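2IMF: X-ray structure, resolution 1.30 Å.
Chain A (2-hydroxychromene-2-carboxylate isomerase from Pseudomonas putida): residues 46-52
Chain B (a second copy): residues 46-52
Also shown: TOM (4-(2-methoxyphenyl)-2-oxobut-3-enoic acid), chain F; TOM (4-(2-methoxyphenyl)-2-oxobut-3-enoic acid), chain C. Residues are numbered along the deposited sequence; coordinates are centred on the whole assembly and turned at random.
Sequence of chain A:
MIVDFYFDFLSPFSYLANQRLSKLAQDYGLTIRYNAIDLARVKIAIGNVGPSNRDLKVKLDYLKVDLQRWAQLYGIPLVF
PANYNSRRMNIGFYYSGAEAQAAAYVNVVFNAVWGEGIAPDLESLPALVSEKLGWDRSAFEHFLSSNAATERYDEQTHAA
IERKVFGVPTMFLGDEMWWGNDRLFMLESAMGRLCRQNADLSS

Chain A, residues 46-52: IGNVGPS
Chain B, residues 46-52: IGNVGPS

Where a two-fold axis brings a loop against its own copy, the point of closest approach can fall to glycine, and the loops of this isomerase dimer are a compact example. Residues 47 to 51 of the two chains run antiparallel, their end-to-end directions 178° apart, and are in register at G50(A) and G50(B), with CA of G50(A) 3.4 Å from CA of G50(B). Together they bury 239 Å².

The backbone is the same in both copies, so chain A values serve for chain B. The stretch leaves a helix at G47(A) through a Schellman motif (phi/psi 95/12), a positive phi at which a CB would jam against the preceding carbonyl O. N48(A) follows at -86/83, V49(A) at -112/-1, G50(A) at -69/178, P51(A) at -57/138 and S52(A) at -73/156. A weak hydrogen bond joins V49(A) N to G47(A) O, 3.0 Å. At G50(A) the constraint comes from the partner: a CB would point toward chain B and lie 2.3 Å from CA of G50(B), a clash.

Apolar packing pairs P51(A), whose CA-to-CB bond points toward the other stretch and whose ring is C-gamma endo, with V49(B) (chi1 m, -65°): CD of P51(A) lies 4.1 Å from CG2 of V49(B). The same ring makes van der Waals contact with partner backbone, CD of P51(A) 3.7 Å from N of G50(B) and CG of P51(A) 3.4 Å from O of G47(B). The reciprocal contacts match.

No direct hydrogen bond joins the two stretches; water supplies the polar link. Water 1 donates to OD1 of N48(A) at 2.6 Å and to O of P51(B) at 3.2 Å, and accepts from N of G50(A) at 2.7 Å. The N48(A) side chain (chi1 t, -170°; chi2 -5°) starts away from the partner, but its end comes nearer. Water 2 makes the symmetric bridge.

S52(A) (chi1 m, -67°) points away; its OG lies 3.6 Å from O11 of TOM (chain F).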

# COMPACT_ATOMS: atom_id res chain seq x y z
N ILE A 46 -10.46 -15.32 -0.95
CA ILE A 46 -10.25 -14.96 0.45
C ILE A 46 -11.38 -14.14 1.01
O ILE A 46 -11.29 -13.66 2.15
CB ILE A 46 -8.92 -14.18 0.77
CG1 ILE A 46 -8.91 -12.80 0.08
CG2 ILE A 46 -7.65 -15.04 0.53
CD1 ILE A 46 -8.20 -11.78 0.96
N GLY A 47 -12.42 -13.96 0.21
CA GLY A 47 -13.63 -13.25 0.67
C GLY A 47 -13.65 -11.76 0.32
O GLY A 47 -14.44 -11.01 0.86
N ASN A 48 -12.71 -11.35 -0.54
CA ASN A 48 -12.62 -9.91 -0.88
C ASN A 48 -13.57 -9.61 -2.01
O ASN A 48 -13.19 -9.57 -3.19
CB ASN A 48 -11.19 -9.58 -1.29
CG ASN A 48 -10.98 -8.11 -1.42
OD1 ASN A 48 -11.94 -7.29 -1.30
ND2 ASN A 48 -9.73 -7.72 -1.69
N VAL A 49 -14.84 -9.39 -1.64
CA VAL A 49 -15.91 -9.28 -2.59
C VAL A 49 -16.51 -7.90 -2.66
O VAL A 49 -17.42 -7.67 -3.49
CB VAL A 49 -17.09 -10.23 -2.24
CG1 VAL A 49 -16.67 -11.67 -2.36
CG2 VAL A 49 -17.59 -9.92 -0.87
N GLY A 50 -16.00 -6.97 -1.84
CA GLY A 50 -16.54 -5.58 -1.90
C GLY A 50 -16.18 -4.87 -3.20
O GLY A 50 -15.47 -5.44 -4.04
N PRO A 51 -16.67 -3.61 -3.39
CA PRO A 51 -16.25 -2.87 -4.58
C PRO A 51 -14.72 -2.79 -4.58
O PRO A 51 -14.13 -2.65 -3.48
CB PRO A 51 -16.88 -1.48 -4.42
CG PRO A 51 -17.26 -1.39 -3.00
CD PRO A 51 -17.57 -2.81 -2.54
N SER A 52 -14.16 -2.99 -5.77
CA SER A 52 -12.73 -2.92 -6.07
C SER A 52 -12.33 -1.46 -6.06
O SER A 52 -13.15 -0.57 -6.36
CB SER A 52 -12.48 -3.40 -7.51
OG SER A 52 -12.76 -4.81 -7.62
N ILE B 46 -17.04 7.40 0.35
CA ILE B 46 -16.60 7.23 -1.03
C ILE B 46 -17.11 5.94 -1.63
O ILE B 46 -16.73 5.59 -2.76
CB ILE B 46 -15.05 7.28 -1.29
CG1 ILE B 46 -14.34 6.11 -0.59
CG2 ILE B 46 -14.45 8.67 -1.01
CD1 ILE B 46 -13.16 5.63 -1.42
N GLY B 47 -17.92 5.22 -0.87
CA GLY B 47 -18.55 3.98 -1.38
C GLY B 47 -17.79 2.71 -1.01
O GLY B 47 -18.04 1.65 -1.57
N ASN B 48 -16.81 2.85 -0.10
CA ASN B 48 -15.98 1.68 0.26
C ASN B 48 -16.67 0.89 1.36
O ASN B 48 -16.37 1.06 2.54
CB ASN B 48 -14.61 2.15 0.73
CG ASN B 48 -13.66 1.01 0.89
OD1 ASN B 48 -14.03 -0.19 0.74
ND2 ASN B 48 -12.41 1.34 1.21
N VAL B 49 -17.61 0.05 0.93
CA VAL B 49 -18.49 -0.63 1.84
C VAL B 49 -18.27 -2.12 1.91
O VAL B 49 -18.96 -2.81 2.70
CB VAL B 49 -19.99 -0.45 1.43
CG1 VAL B 49 -20.40 0.99 1.55
CG2 VAL B 49 -20.19 -0.97 0.05
N GLY B 50 -17.31 -2.63 1.12
CA GLY B 50 -17.04 -4.09 1.17
C GLY B 50 -16.41 -4.52 2.49
O GLY B 50 -16.14 -3.67 3.35
N PRO B 51 -16.15 -5.85 2.67
CA PRO B 51 -15.46 -6.26 3.89
C PRO B 51 -14.12 -5.52 3.95
O PRO B 51 -13.51 -5.31 2.88
CB PRO B 51 -15.24 -7.78 3.72
CG PRO B 51 -15.46 -8.04 2.29
CD PRO B 51 -16.46 -6.99 1.80
N SER B 52 -13.80 -5.06 5.16
CA SER B 52 -12.56 -4.37 5.52
C SER B 52 -11.45 -5.39 5.54
O SER B 52 -11.68 -6.58 5.81
CB SER B 52 -12.67 -3.84 6.96
OG SER B 52 -13.66 -2.80 7.05
O8 TOM F . -8.62 -2.47 -8.19
C9 TOM F . -8.17 -3.58 -8.46
C10 TOM F . -8.94 -4.80 -8.44
O11 TOM F . -9.18 -5.25 -7.30
O10 TOM F . -9.23 -5.37 -9.51
C8 TOM F . -6.73 -3.82 -8.78
C7 TOM F . -5.78 -2.91 -8.80
C1 TOM F . -5.84 -1.62 -9.59
C6 TOM F . -5.38 -0.50 -8.93
C5 TOM F . -5.42 0.73 -9.56
C4 TOM F . -5.86 0.80 -10.90
C3 TOM F . -6.31 -0.32 -11.58
C2 TOM F . -6.28 -1.55 -10.89
O2 TOM F . -6.67 -2.71 -11.47
C11 TOM F . -6.83 -2.59 -12.89
O8 TOM C . -8.94 -2.58 7.80
C9 TOM C . -9.15 -1.41 8.09
C10 TOM C . -10.45 -0.79 8.02
O11 TOM C . -10.85 -0.51 6.86
O10 TOM C . -11.05 -0.47 9.07
C8 TOM C . -8.07 -0.44 8.46
C7 TOM C . -6.79 -0.71 8.52
C1 TOM C . -6.19 -1.84 9.33
C6 TOM C . -5.18 -2.54 8.70
C5 TOM C . -4.58 -3.62 9.34
C4 TOM C . -4.97 -3.92 10.66
C3 TOM C . -5.97 -3.22 11.31
C2 TOM C . -6.57 -2.16 10.61
O2 TOM C . -7.54 -1.39 11.16
C11 TOM C . -7.67 -1.59 12.57
O HOH W 1 -14.06 -6.68 -0.01
O HOH W 2 -15.45 -1.82 -0.63